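PDB 3BUU: uncharacterized LolA superfamily protein NE2245 from Nitrosomonas europaea ATCC 19718, which is of unknown function but belongs to the LolA superfamily, whose members bind lipoproteins or lipids, and so may carry a lipidic ligand in the cell envelope. Local coordinates for residues 19-24 with 208-213; 25-30 with 47-52; 119-124 with 148-153; 142-147 with 161-166. One frame throughout, in Å; residues are numbered along the deposited sequence.

Contact 1: residues 19-24 with 208-213; sequences IRFPQD and SDMKLR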
loop_
_atom_site.group_PDB
_atom_site.type_symbol
_atom_site.label_atom_id
_atom_site.label_comp_id
_atom_site.label_asym_id
_atom_site.label_seq_id
_atom_site.Cartn_x
_atom_site.Cartn_y
_atom_site.Cartn_z
ATOM N N ILE A 19 -6.229 11.841 1.867
ATOM C CA ILE A 19 -4.963 12.440 2.234
ATOM C C ILE A 19 -3.791 11.590 1.723
ATOM O O ILE A 19 -2.803 12.138 1.239
ATOM C CB ILE A 19 -4.929 12.704 3.731
ATOM C CG1 ILE A 19 -5.847 13.888 4.033
ATOM C CG2 ILE A 19 -3.501 12.895 4.231
ATOM C CD1 ILE A 19 -6.187 14.012 5.502
ATOM N N ARG A 20 -3.891 10.279 1.874
ATOM C CA ARG A 20 -2.823 9.416 1.428
ATOM C C ARG A 20 -2.590 9.567 -0.081
ATOM O O ARG A 20 -1.440 9.741 -0.509
ATOM C CB ARG A 20 -3.194 7.994 1.792
ATOM C CG ARG A 20 -2.268 6.872 1.249
ATOM C CD ARG A 20 -0.927 6.742 1.956
ATOM N NE ARG A 20 -0.374 5.436 1.555
ATOM C CZ ARG A 20 0.744 5.196 0.843
ATOM N NH1 ARG A 20 1.538 6.203 0.381
ATOM N NH2 ARG A 20 1.042 3.921 0.575
ATOM N N PHE A 21 -3.650 9.456 -0.869
ATOM C CA PHE A 21 -3.484 9.483 -2.334
ATOM C C PHE A 21 -4.626 10.238 -2.982
ATOM O O PHE A 21 -5.747 10.248 -2.498
ATOM C CB PHE A 21 -3.524 8.078 -2.954
ATOM C CG PHE A 21 -2.310 7.233 -2.744
ATOM C CD1 PHE A 21 -1.032 7.719 -2.989
ATOM C CD2 PHE A 21 -2.444 5.902 -2.405
ATOM C CE1 PHE A 21 0.096 6.880 -2.891
ATOM C CE2 PHE A 21 -1.315 5.079 -2.308
ATOM C CZ PHE A 21 -0.058 5.580 -2.552
ATOM N N PRO A 22 -4.343 10.844 -4.154
ATOM C CA PRO A 22 -5.417 11.380 -4.947
ATOM C C PRO A 22 -6.453 10.316 -5.237
ATOM O O PRO A 22 -6.092 9.143 -5.468
ATOM C CB PRO A 22 -4.734 11.780 -6.233
ATOM C CG PRO A 22 -3.329 11.843 -5.960
ATOM C CD PRO A 22 -3.030 10.967 -4.816
ATOM N N GLN A 23 -7.729 10.704 -5.238
ATOM C CA GLN A 23 -8.816 9.787 -5.588
ATOM C C GLN A 23 -9.042 9.921 -7.082
ATOM O O GLN A 23 -10.055 10.454 -7.547
ATOM C CB GLN A 23 -10.072 10.080 -4.755
ATOM C CG GLN A 23 -9.748 9.967 -3.242
ATOM C CD GLN A 23 -9.327 8.572 -2.841
ATOM O OE1 GLN A 23 -10.139 7.647 -2.947
ATOM N NE2 GLN A 23 -8.056 8.386 -2.480
ATOM N N ASP A 24 -8.036 9.479 -7.820
ATOM C CA ASP A 24 -7.919 9.723 -9.236
ATOM C C ASP A 24 -6.832 8.812 -9.759
ATOM O O ASP A 24 -6.108 8.203 -8.969
ATOM C CB ASP A 24 -7.557 11.212 -9.449
ATOM C CG ASP A 24 -7.981 11.754 -10.765
ATOM O OD1 ASP A 24 -8.389 10.985 -11.666
ATOM O OD2 ASP A 24 -7.905 12.982 -10.884
ATOM N N SER A 208 7.787 9.284 -4.548
ATOM C CA SER A 208 8.300 10.482 -5.243
ATOM C C SER A 208 7.635 10.606 -6.587
ATOM O O SER A 208 7.134 9.635 -7.174
ATOM C CB SER A 208 9.811 10.410 -5.341
ATOM O OG SER A 208 10.224 9.340 -6.113
ATOM N N ASP A 209 7.710 11.828 -7.100
ATOM C CA ASP A 209 7.200 12.197 -8.418
ATOM C C ASP A 209 5.769 11.733 -8.647
ATOM O O ASP A 209 5.445 11.194 -9.713
ATOM C CB ASP A 209 8.122 11.676 -9.505
ATOM C CG ASP A 209 7.898 12.422 -10.823
ATOM O OD1 ASP A 209 7.383 13.577 -10.808
ATOM O OD2 ASP A 209 8.166 11.861 -11.881
HETATM N N MSE A 210 4.919 11.971 -7.682
HETATM C CA MSE A 210 3.522 11.680 -7.835
HETATM C C MSE A 210 2.901 12.631 -8.854
HETATM O O MSE A 210 3.068 13.841 -8.736
HETATM C CB MSE A 210 2.845 11.801 -6.480
HETATM C CG MSE A 210 1.445 11.252 -6.468
HETATM SE SE MSE A 210 0.602 11.336 -4.713
HETATM C CE MSE A 210 1.689 10.079 -3.795
ATOM N N LYS A 211 2.165 12.113 -9.820
ATOM C CA LYS A 211 1.561 13.001 -10.807
ATOM C C LYS A 211 0.305 12.342 -11.317
ATOM O O LYS A 211 0.216 11.113 -11.479
ATOM C CB LYS A 211 2.526 13.279 -11.937
ATOM C CG LYS A 211 2.910 12.084 -12.679
ATOM C CD LYS A 211 4.026 12.364 -13.644
ATOM C CE LYS A 211 5.351 12.422 -12.978
ATOM N NZ LYS A 211 6.439 12.669 -13.964
ATOM N N LEU A 212 -0.694 13.174 -11.618
ATOM C CA LEU A 212 -1.931 12.634 -12.200
ATOM C C LEU A 212 -1.665 12.163 -13.613
ATOM O O LEU A 212 -0.818 12.725 -14.318
ATOM C CB LEU A 212 -3.033 13.697 -12.135
ATOM C CG LEU A 212 -3.423 14.020 -10.668
ATOM C CD1 LEU A 212 -4.384 15.188 -10.578
ATOM C CD2 LEU A 212 -3.892 12.861 -9.853
ATOM N N ARG A 213 -2.349 11.115 -14.032
ATOM C CA ARG A 213 -2.085 10.541 -15.351
ATOM C C ARG A 213 -3.345 9.864 -15.809
ATOM O O ARG A 213 -3.953 9.167 -15.014
ATOM C CB ARG A 213 -0.944 9.485 -15.260
ATOM C CG ARG A 213 -0.575 8.951 -16.603
ATOM C CD ARG A 213 0.739 8.264 -16.714
ATOM N NE ARG A 213 0.848 7.679 -18.051
ATOM C CZ ARG A 213 1.856 6.923 -18.456
ATOM N NH1 ARG A 213 2.862 6.677 -17.630
ATOM N NH2 ARG A 213 1.845 6.386 -19.668
#
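The ring of Phe-21 is met at its edge, near its own plane, by the methyl of selenomethionine Met-210, CE lying 3.7 Å from Phe-21 CE1; one of its faces is taken by Arg-20 CG, placed off-centre near the rim. The guanidinium of Arg-20 in turn has Phe-21 CZ over one face, and its NH2 bonds to Tyr-207 OH. Met-210 reaches the ring because its chain runs extended as far as SE and then bends (chi3 -67°), turning CE to the phenyl rim while SE stays 3.7 Å from Pro-22 CD. Residues 19-24 lead off the end of helix 9-20 and bring the chain alongside the last residues of strand 202-212; the helix end packs through Arg-20 on strands 185-195 and 170-182, in keeping with the LolA-like fold. Farther along, Leu-212 CD2 lies against both Pro-22 CB (3.9 Å) and Asp-24 CB (4.0 Å). Gln-23 is the centre of an inverse gamma turn, and its amide folds back within the segment, NE2 giving a bond of 3.0 Å to Phe-21 O from above the carbonyl plane.

Contact 2: residues 25-30 with 47-52; sequences SFQVNV and QVLSKG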
loop_
_atom_site.group_PDB
_atom_site.type_symbol
_atom_site.label_atom_id
_atom_site.label_comp_id
_atom_site.label_asym_id
_atom_site.label_seq_id
_atom_site.Cartn_x
_atom_site.Cartn_y
_atom_site.Cartn_z
ATOM N N SER A 25 -6.693 8.775 -11.078
ATOM C CA SER A 25 -5.626 8.024 -11.721
ATOM C C SER A 25 -4.280 8.745 -11.627
ATOM O O SER A 25 -4.169 9.933 -11.973
ATOM C CB SER A 25 -6.003 7.825 -13.194
ATOM O OG SER A 25 -7.137 6.993 -13.302
ATOM N N PHE A 26 -3.237 8.044 -11.188
ATOM C CA PHE A 26 -1.964 8.694 -11.005
ATOM C C PHE A 26 -0.814 7.713 -11.185
ATOM O O PHE A 26 -0.995 6.493 -11.183
ATOM C CB PHE A 26 -1.889 9.422 -9.628
ATOM C CG PHE A 26 -1.847 8.512 -8.434
ATOM C CD1 PHE A 26 -0.617 8.037 -7.950
ATOM C CD2 PHE A 26 -3.002 8.134 -7.763
ATOM C CE1 PHE A 26 -0.566 7.194 -6.840
ATOM C CE2 PHE A 26 -2.923 7.271 -6.658
ATOM C CZ PHE A 26 -1.730 6.840 -6.207
ATOM N N GLN A 27 0.375 8.296 -11.324
ATOM C CA GLN A 27 1.642 7.606 -11.359
ATOM C C GLN A 27 2.440 8.026 -10.129
ATOM O O GLN A 27 2.382 9.190 -9.703
ATOM C CB GLN A 27 2.360 8.006 -12.655
ATOM C CG GLN A 27 3.639 7.265 -12.810
ATOM C CD GLN A 27 4.401 7.712 -14.028
ATOM O OE1 GLN A 27 3.961 7.529 -15.158
ATOM N NE2 GLN A 27 5.560 8.318 -13.807
ATOM N N VAL A 28 3.230 7.098 -9.583
ATOM C CA VAL A 28 4.157 7.443 -8.525
ATOM C C VAL A 28 5.342 6.496 -8.544
ATOM O O VAL A 28 5.196 5.342 -8.971
ATOM C CB VAL A 28 3.449 7.467 -7.152
ATOM C CG1 VAL A 28 3.009 6.081 -6.711
ATOM C CG2 VAL A 28 4.301 8.138 -6.085
ATOM N N ASN A 29 6.486 6.975 -8.083
ATOM C CA ASN A 29 7.651 6.095 -7.879
ATOM C C ASN A 29 7.767 5.746 -6.413
ATOM O O ASN A 29 7.563 6.595 -5.548
ATOM C CB ASN A 29 8.944 6.789 -8.348
ATOM C CG ASN A 29 8.864 7.226 -9.797
ATOM O OD1 ASN A 29 8.244 6.575 -10.649
ATOM N ND2 ASN A 29 9.473 8.355 -10.076
ATOM N N VAL A 30 8.130 4.493 -6.152
ATOM C CA VAL A 30 8.291 4.008 -4.787
ATOM C C VAL A 30 9.633 3.342 -4.615
ATOM O O VAL A 30 9.962 2.420 -5.378
ATOM C CB VAL A 30 7.172 2.985 -4.411
ATOM C CG1 VAL A 30 7.209 2.730 -2.902
ATOM C CG2 VAL A 30 5.792 3.511 -4.845
ATOM N N GLN A 47 7.797 1.618 -10.314
ATOM C CA GLN A 47 6.909 2.625 -10.845
ATOM C C GLN A 47 5.506 2.059 -10.750
ATOM O O GLN A 47 5.264 0.926 -11.178
ATOM C CB GLN A 47 7.217 2.937 -12.312
ATOM C CG GLN A 47 6.217 4.008 -12.838
ATOM C CD GLN A 47 6.161 4.158 -14.340
ATOM O OE1 GLN A 47 5.452 3.412 -15.018
ATOM N NE2 GLN A 47 6.851 5.155 -14.862
ATOM N N VAL A 48 4.577 2.853 -10.221
ATOM C CA VAL A 48 3.198 2.423 -10.009
ATOM C C VAL A 48 2.260 3.280 -10.849
ATOM O O VAL A 48 2.340 4.515 -10.792
ATOM C CB VAL A 48 2.826 2.543 -8.527
ATOM C CG1 VAL A 48 1.395 2.086 -8.323
ATOM C CG2 VAL A 48 3.777 1.687 -7.701
ATOM N N LEU A 49 1.381 2.614 -11.609
ATOM C CA LEU A 49 0.273 3.273 -12.328
ATOM C C LEU A 49 -0.967 2.832 -11.543
ATOM O O LEU A 49 -1.336 1.670 -11.571
ATOM C CB LEU A 49 0.227 2.759 -13.758
ATOM C CG LEU A 49 1.487 3.030 -14.577
ATOM C CD1 LEU A 49 1.322 2.457 -15.994
ATOM C CD2 LEU A 49 1.811 4.508 -14.622
ATOM N N SER A 50 -1.592 3.778 -10.856
ATOM C CA SER A 50 -2.660 3.497 -9.925
ATOM C C SER A 50 -4.011 4.046 -10.403
ATOM O O SER A 50 -4.158 5.264 -10.617
ATOM C CB SER A 50 -2.324 4.109 -8.589
ATOM O OG SER A 50 -3.381 4.015 -7.661
ATOM N N LYS A 51 -5.005 3.160 -10.525
ATOM C CA LYS A 51 -6.330 3.518 -10.896
ATOM C C LYS A 51 -7.307 2.999 -9.832
ATOM O O LYS A 51 -8.069 2.053 -10.037
ATOM C CB LYS A 51 -6.659 3.033 -12.303
ATOM C CG LYS A 51 -7.893 3.662 -12.869
ATOM C CD LYS A 51 -8.092 3.241 -14.314
ATOM C CE LYS A 51 -9.233 3.990 -14.917
ATOM N NZ LYS A 51 -9.472 3.405 -16.278
ATOM N N GLY A 52 -7.195 3.598 -8.654
ATOM C CA GLY A 52 -8.005 3.214 -7.515
ATOM C C GLY A 52 -7.734 1.776 -7.114
ATOM O O GLY A 52 -6.647 1.253 -7.248
HETATM O O HOH W 1 9.009 6.353 -13.240
#
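Phe-26 lays one face of its ring on Ser-50, whose CB sits 3.8 Å from the ring centroid and 17° off the normal, a CH-pi contact. Its chi1 of 69° sets CG between the backbone N and the carbonyl carbon; Phe-26 CE2 comes within 3.4 Å of Ser-50 OG. On the same face of the sheet Val-28 and Val-48 run alongside each other, Val-28 CG1 against Val-48 CB, while Val-30 and Val-48 meet at their CG2 methyls, 3.9 Å apart. The other face is mostly polar, with Leu-49 among the glutamines: in one of two conformers of Gln-27 its extended chain crosses that of Gln-47 with the amides stacked, planes 24° apart, a doubtful stack, and Leu-49 CD2 runs beside Gln-27, whose OE1 is bonded to Arg-213. Likewise, in one conformer of Asn-29 its amide is nearly coplanar with that of Gln-47, and a water donates to Asn-29 OD1 and accepts from Gln-47 NE2. Phe-26 pairs with Ser-50, and Val-28 with Val-48, through two backbone bonds each, Ser-50 N to Phe-26 O measuring 2.8 Å. Such alternation of hydrogen-bonded and non-hydrogen-bonded pairs is that of an antiparallel beta hairpin, here strands 26-36 and 39-51.

Contact 3: residues 119-124 with 148-153; sequences LLRNES and LLWVNQ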
loop_
_atom_site.group_PDB
_atom_site.type_symbol
_atom_site.label_atom_id
_atom_site.label_comp_id
_atom_site.label_asym_id
_atom_site.label_seq_id
_atom_site.Cartn_x
_atom_site.Cartn_y
_atom_site.Cartn_z
ATOM N N LEU A 119 -15.460 2.496 14.392
ATOM C CA LEU A 119 -14.625 3.053 15.444
ATOM C C LEU A 119 -14.426 2.038 16.551
ATOM O O LEU A 119 -15.404 1.570 17.148
ATOM C CB LEU A 119 -15.268 4.320 16.002
ATOM C CG LEU A 119 -14.483 5.086 17.068
ATOM C CD1 LEU A 119 -13.263 5.796 16.525
ATOM C CD2 LEU A 119 -15.404 6.035 17.800
ATOM N N LEU A 120 -13.189 1.697 16.854
ATOM C CA LEU A 120 -12.863 0.784 17.950
ATOM C C LEU A 120 -12.786 1.594 19.229
ATOM O O LEU A 120 -13.400 1.239 20.242
ATOM C CB LEU A 120 -11.553 0.038 17.639
ATOM C CG LEU A 120 -11.128 -0.895 18.779
ATOM C CD1 LEU A 120 -12.196 -1.982 19.030
ATOM C CD2 LEU A 120 -9.810 -1.493 18.374
ATOM N N ARG A 121 -12.013 2.670 19.219
ATOM C CA ARG A 121 -11.820 3.516 20.374
ATOM C C ARG A 121 -11.207 4.815 19.905
ATOM O O ARG A 121 -10.707 4.889 18.788
ATOM C CB ARG A 121 -10.908 2.840 21.430
ATOM C CG ARG A 121 -9.506 2.556 20.929
ATOM C CD ARG A 121 -8.627 1.878 21.990
ATOM N NE ARG A 121 -7.283 1.518 21.445
ATOM C CZ ARG A 121 -6.920 0.346 20.917
ATOM N NH1 ARG A 121 -7.758 -0.678 20.863
ATOM N NH2 ARG A 121 -5.687 0.210 20.421
ATOM N N ASN A 122 -11.230 5.815 20.767
ATOM C CA ASN A 122 -10.374 6.982 20.626
ATOM C C ASN A 122 -9.157 6.844 21.503
ATOM O O ASN A 122 -9.259 6.248 22.567
ATOM C CB ASN A 122 -11.223 8.230 20.938
ATOM C CG ASN A 122 -12.311 8.465 19.861
ATOM O OD1 ASN A 122 -12.039 8.415 18.687
ATOM N ND2 ASN A 122 -13.548 8.630 20.281
ATOM N N GLU A 123 -8.012 7.354 21.073
ATOM C CA GLU A 123 -6.800 7.345 21.884
ATOM C C GLU A 123 -6.139 8.704 21.857
ATOM O O GLU A 123 -6.115 9.355 20.827
ATOM C CB GLU A 123 -5.766 6.355 21.328
ATOM C CG GLU A 123 -5.943 4.930 21.629
ATOM C CD GLU A 123 -4.779 4.025 21.232
ATOM O OE1 GLU A 123 -3.649 4.454 20.917
ATOM O OE2 GLU A 123 -5.041 2.814 21.317
ATOM N N SER A 124 -5.596 9.106 22.993
ATOM C CA SER A 124 -4.793 10.299 23.110
ATOM C C SER A 124 -3.348 9.847 23.239
ATOM O O SER A 124 -3.028 8.968 24.027
ATOM C CB SER A 124 -5.177 11.062 24.385
ATOM O OG SER A 124 -6.553 11.390 24.382
ATOM N N LEU A 148 -5.986 -2.092 12.212
ATOM C CA LEU A 148 -6.381 -0.982 13.072
ATOM C C LEU A 148 -5.638 0.231 12.559
ATOM O O LEU A 148 -4.423 0.204 12.425
ATOM C CB LEU A 148 -6.011 -1.251 14.545
ATOM C CG LEU A 148 -6.670 -2.460 15.198
ATOM C CD1 LEU A 148 -6.308 -2.469 16.678
ATOM C CD2 LEU A 148 -8.154 -2.522 14.953
ATOM N N LEU A 149 -6.380 1.290 12.257
ATOM C CA LEU A 149 -5.830 2.502 11.669
ATOM C C LEU A 149 -6.089 3.686 12.597
ATOM O O LEU A 149 -7.240 3.955 12.946
ATOM C CB LEU A 149 -6.479 2.758 10.292
ATOM C CG LEU A 149 -5.982 4.023 9.570
ATOM C CD1 LEU A 149 -4.534 3.921 9.150
ATOM C CD2 LEU A 149 -6.882 4.325 8.397
ATOM N N TRP A 150 -5.022 4.377 12.990
ATOM C CA TRP A 150 -5.113 5.599 13.767
ATOM C C TRP A 150 -5.207 6.783 12.813
ATOM O O TRP A 150 -4.325 6.955 11.955
ATOM C CB TRP A 150 -3.870 5.761 14.641
ATOM C CG TRP A 150 -3.837 4.992 15.922
ATOM C CD1 TRP A 150 -3.841 5.541 17.160
ATOM C CD2 TRP A 150 -3.736 3.569 16.110
ATOM N NE1 TRP A 150 -3.798 4.551 18.114
ATOM C CE2 TRP A 150 -3.761 3.336 17.493
ATOM C CE3 TRP A 150 -3.657 2.474 15.242
ATOM C CZ2 TRP A 150 -3.683 2.076 18.054
ATOM C CZ3 TRP A 150 -3.589 1.168 15.793
ATOM C CH2 TRP A 150 -3.600 1.005 17.204
ATOM N N VAL A 151 -6.231 7.606 12.986
ATOM C CA VAL A 151 -6.486 8.763 12.155
ATOM C C VAL A 151 -6.563 9.969 13.087
ATOM O O VAL A 151 -7.350 9.984 14.045
ATOM C CB VAL A 151 -7.785 8.584 11.344
ATOM C CG1 VAL A 151 -8.042 9.848 10.522
ATOM C CG2 VAL A 151 -7.698 7.389 10.426
ATOM N N ASN A 152 -5.738 10.975 12.817
ATOM C CA ASN A 152 -5.745 12.179 13.663
ATOM C C ASN A 152 -7.103 12.856 13.613
ATOM O O ASN A 152 -7.638 13.124 12.535
ATOM C CB ASN A 152 -4.673 13.113 13.115
ATOM C CG ASN A 152 -4.270 14.175 14.089
ATOM O OD1 ASN A 152 -5.102 14.808 14.674
ATOM N ND2 ASN A 152 -2.999 14.405 14.221
ATOM N N GLN A 153 -7.679 13.156 14.775
ATOM C CA GLN A 153 -9.004 13.774 14.802
ATOM C C GLN A 153 -8.963 15.193 14.283
ATOM O O GLN A 153 -9.977 15.719 13.846
ATOM C CB GLN A 153 -9.563 13.801 16.203
ATOM C CG GLN A 153 -9.853 12.407 16.766
ATOM C CD GLN A 153 -10.564 12.454 18.093
ATOM O OE1 GLN A 153 -10.912 13.524 18.590
ATOM N NE2 GLN A 153 -10.714 11.311 18.713
#
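Trp-150 presents the edge of its indole to Glu-123, NE1 giving a hydrogen bond of 2.8 Å to OE1 with an N-H...O angle of 163°. The acceptor lies in the indole plane, but the carboxylate is turned 72° to the ring, and the donor meets OE1 from above the carboxylate plane. The second oxygen, OE2, is gripped by Arg-121 with two nitrogens side-on: NE at 2.6 Å, on the anti lone pair, and NH2 at 2.8 Å. Both arginine bonds lie in the guanidinium plane; together with the Trp-150 bond on OE1 they probably limit the carboxylate's rotation, its negative charge probably balanced by the arginine. Arg-121 is extended from CG to NE, and its NH2 also comes 3.6 Å from Trp-150 CZ2. An alanine at Glu-123 would probably leave the indole N-H without this acceptor and the guanidinium of Arg-121 without its charge partner, free to turn. Beside this polar group Leu-120 and Leu-148 touch through their CD2 methyls, 3.9 Å apart; past its other end, Asn-122 OD1 stands 3.2 Å from Gln-153 NE2.

A classic beta bulge sets Leu-120 and Arg-121 opposite the single residue Val-132 of strand 128-137. That strand lies between strands 115-125 and 146-152, and the short axes here, inclined at 48°, approach no closer than 8.7 Å, which makes this a contact of side chains reaching over the intervening strand. Lys-160 of strand 158-164 makes a cation-pi contact with Trp-150, while Leu-149 and Val-151 pack on helix 9-20.

Contact 4: residues 142-147 with 161-166; sequences VTYQKV and AEFYSV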
loop_
_atom_site.group_PDB
_atom_site.type_symbol
_atom_site.label_atom_id
_atom_site.label_comp_id
_atom_site.label_asym_id
_atom_site.label_seq_id
_atom_site.Cartn_x
_atom_site.Cartn_y
_atom_site.Cartn_z
ATOM N N VAL A 142 -8.718 -9.743 0.006
ATOM C CA VAL A 142 -8.138 -8.438 0.238
ATOM C C VAL A 142 -6.806 -8.635 0.946
ATOM O O VAL A 142 -6.377 -9.772 1.266
ATOM C CB VAL A 142 -9.087 -7.397 0.946
ATOM C CG1 VAL A 142 -10.363 -7.204 0.155
ATOM C CG2 VAL A 142 -9.347 -7.804 2.393
ATOM N N THR A 143 -6.059 -7.560 1.132
ATOM C CA THR A 143 -4.696 -7.704 1.585
ATOM C C THR A 143 -4.596 -8.264 3.006
ATOM O O THR A 143 -3.707 -9.074 3.288
ATOM C CB THR A 143 -3.918 -6.397 1.403
ATOM O OG1 THR A 143 -4.131 -5.895 0.081
ATOM C CG2 THR A 143 -2.412 -6.559 1.618
ATOM N N TYR A 144 -5.484 -7.790 3.898
ATOM C CA TYR A 144 -5.498 -8.201 5.306
ATOM C C TYR A 144 -6.861 -8.535 5.771
ATOM O O TYR A 144 -7.839 -7.955 5.273
ATOM C CB TYR A 144 -4.966 -7.069 6.236
ATOM C CG TYR A 144 -3.652 -6.560 5.787
ATOM C CD1 TYR A 144 -2.482 -7.249 6.090
ATOM C CD2 TYR A 144 -3.569 -5.396 5.013
ATOM C CE1 TYR A 144 -1.241 -6.792 5.626
ATOM C CE2 TYR A 144 -2.334 -4.927 4.543
ATOM C CZ TYR A 144 -1.182 -5.646 4.864
ATOM O OH TYR A 144 0.052 -5.245 4.415
ATOM N N GLN A 145 -6.943 -9.393 6.785
ATOM C CA GLN A 145 -8.238 -9.634 7.379
ATOM C C GLN A 145 -8.663 -8.547 8.354
ATOM O O GLN A 145 -9.860 -8.311 8.543
ATOM C CB GLN A 145 -8.324 -11.046 7.919
ATOM C CG GLN A 145 -8.289 -12.053 6.733
ATOM C CD GLN A 145 -9.317 -11.741 5.627
ATOM O OE1 GLN A 145 -8.978 -11.180 4.552
ATOM N NE2 GLN A 145 -10.573 -12.056 5.905
ATOM N N LYS A 146 -7.711 -7.913 9.008
ATOM C CA LYS A 146 -7.999 -6.886 9.977
ATOM C C LYS A 146 -6.859 -5.895 10.017
ATOM O O LYS A 146 -5.694 -6.287 10.060
ATOM C CB LYS A 146 -8.212 -7.522 11.389
ATOM C CG LYS A 146 -8.221 -6.563 12.538
ATOM C CD LYS A 146 -8.310 -7.354 13.872
ATOM C CE LYS A 146 -7.988 -6.495 15.048
ATOM N NZ LYS A 146 -8.255 -7.266 16.297
ATOM N N VAL A 147 -7.212 -4.606 10.036
ATOM C CA VAL A 147 -6.243 -3.522 10.216
ATOM C C VAL A 147 -6.809 -2.599 11.300
ATOM O O VAL A 147 -8.011 -2.299 11.261
ATOM C CB VAL A 147 -6.045 -2.734 8.894
ATOM C CG1 VAL A 147 -4.998 -1.619 9.069
ATOM C CG2 VAL A 147 -5.582 -3.680 7.792
ATOM N N ALA A 161 -0.697 2.310 11.723
ATOM C CA ALA A 161 -1.565 1.171 11.559
ATOM C C ALA A 161 -0.963 -0.059 12.186
ATOM O O ALA A 161 0.253 -0.199 12.328
ATOM C CB ALA A 161 -1.905 0.962 10.094
ATOM N N GLU A 162 -1.867 -0.986 12.511
ATOM C CA GLU A 162 -1.486 -2.344 12.963
ATOM C C GLU A 162 -2.179 -3.338 12.053
ATOM O O GLU A 162 -3.393 -3.216 11.810
ATOM C CB GLU A 162 -1.914 -2.551 14.424
ATOM C CG GLU A 162 -1.147 -1.729 15.447
ATOM C CD GLU A 162 -1.620 -1.950 16.854
ATOM O OE1 GLU A 162 -2.667 -2.571 17.043
ATOM O OE2 GLU A 162 -0.960 -1.440 17.772
ATOM N N PHE A 163 -1.423 -4.328 11.561
ATOM C CA PHE A 163 -1.943 -5.276 10.572
ATOM C C PHE A 163 -1.991 -6.645 11.233
ATOM O O PHE A 163 -0.994 -7.064 11.835
ATOM C CB PHE A 163 -1.003 -5.316 9.349
ATOM C CG PHE A 163 -0.905 -4.005 8.672
ATOM C CD1 PHE A 163 -1.767 -3.720 7.604
ATOM C CD2 PHE A 163 -0.001 -3.029 9.112
ATOM C CE1 PHE A 163 -1.719 -2.481 6.978
ATOM C CE2 PHE A 163 0.058 -1.787 8.486
ATOM C CZ PHE A 163 -0.791 -1.518 7.416
ATOM N N TYR A 164 -3.134 -7.320 11.094
ATOM C CA TYR A 164 -3.382 -8.584 11.792
ATOM C C TYR A 164 -3.577 -9.712 10.813
ATOM O O TYR A 164 -4.027 -9.508 9.652
ATOM C CB TYR A 164 -4.632 -8.426 12.661
ATOM C CG TYR A 164 -4.347 -7.539 13.836
ATOM C CD1 TYR A 164 -3.970 -8.072 15.083
ATOM C CD2 TYR A 164 -4.441 -6.150 13.720
ATOM C CE1 TYR A 164 -3.682 -7.260 16.173
ATOM C CE2 TYR A 164 -4.123 -5.310 14.807
ATOM C CZ TYR A 164 -3.754 -5.882 16.035
ATOM O OH TYR A 164 -3.412 -5.160 17.155
ATOM N N SER A 165 -3.243 -10.911 11.298
ATOM C CA SER A 165 -3.372 -12.125 10.498
ATOM C C SER A 165 -4.787 -12.578 10.388
ATOM O O SER A 165 -5.672 -12.047 11.061
ATOM C CB SER A 165 -2.579 -13.204 11.161
ATOM O OG SER A 165 -3.276 -13.745 12.280
ATOM N N VAL A 166 -4.987 -13.622 9.582
ATOM C CA VAL A 166 -6.318 -14.190 9.383
ATOM C C VAL A 166 -6.905 -14.758 10.681
ATOM O O VAL A 166 -8.116 -14.997 10.754
ATOM C CB VAL A 166 -6.330 -15.305 8.287
ATOM C CG1 VAL A 166 -5.832 -14.770 6.937
ATOM C CG2 VAL A 166 -5.479 -16.502 8.720
HETATM O O HOH W 2 -4.770 -10.922 7.428
#
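Lys-146 runs extended over Tyr-164: its CB lies 3.9 Å from Tyr-164 CB, CG is near Tyr-164 CD2 and CB, CD is near Tyr-164 CG and CB (all 4.0 Å), and CE sits over one face of the ring, off-centre toward the rim. NZ ends above the same ring, 4.5 Å from its centroid and 6° off the normal, a cation-pi contact. CG stands anti to the backbone N (chi1 167°). The tyrosine is steadied at its far end by OH, which donates to Glu-162 OE1 at 2.7 Å. Tyr-164 N bonds to Lys-146 O, an oxygen that also lies at the edge of the Tyr-164 ring.

An aromatic pair, Tyr-144 with Phe-163, is oblique, ring planes at 49°. Phe-163 CD1 stands over the centre of the Tyr-144 ring, 3.3 Å from Tyr-144 CE2, and Thr-143 CG2 takes the opposite face. Val-147 lies alongside, Val-147 CG2 3.8 Å from Phe-163 CD1. An alanine at Tyr-144 would probably open a gap over Phe-163 and leave Asp-105 and Lys-172 without the hydroxyl they bond. Where the strands part, a water spans the opening, accepting from Gln-145 N and donating to Tyr-164 O at 2.7 Å each, and Gln-145 CG touches Val-166 CG1.

Strands 146-152 and 158-164 form a beta hairpin, and these residues lie at the ends away from its turn. Strand 128-137 pairs with the hairpin on one side through Gly-137 and Leu-135, strand 170-182 on the other through Leu-171 and Ser-174, and Tyr-144 also packs on Ala-102 of strand 101-102.

In the fold
Contact 2 has no exposed touching residue, whereas contacts 1, 3 and 4 each include some; all reach the same antiparallel strand system. Contacts 1 and 2 adjoin, centres about 7 Å apart, because strand 26-36 pairs with strand 202-212: Gln-27 N meets Lys-211 O. Contacts 3 and 4 share strand 146-152 and touch where Leu-148 meets Glu-162 and Tyr-164; contacts 2 and 4 lie on opposite sides of the chain's centre. Neighbouring strands in contacts 2 and 4 meet through backbone bonds, whereas contacts 1 and 3 rely on side chains. Contact 3, farthest from the centre at about 20 Å, centres on charge and an indole N-H; contact 1 is mainly apolar.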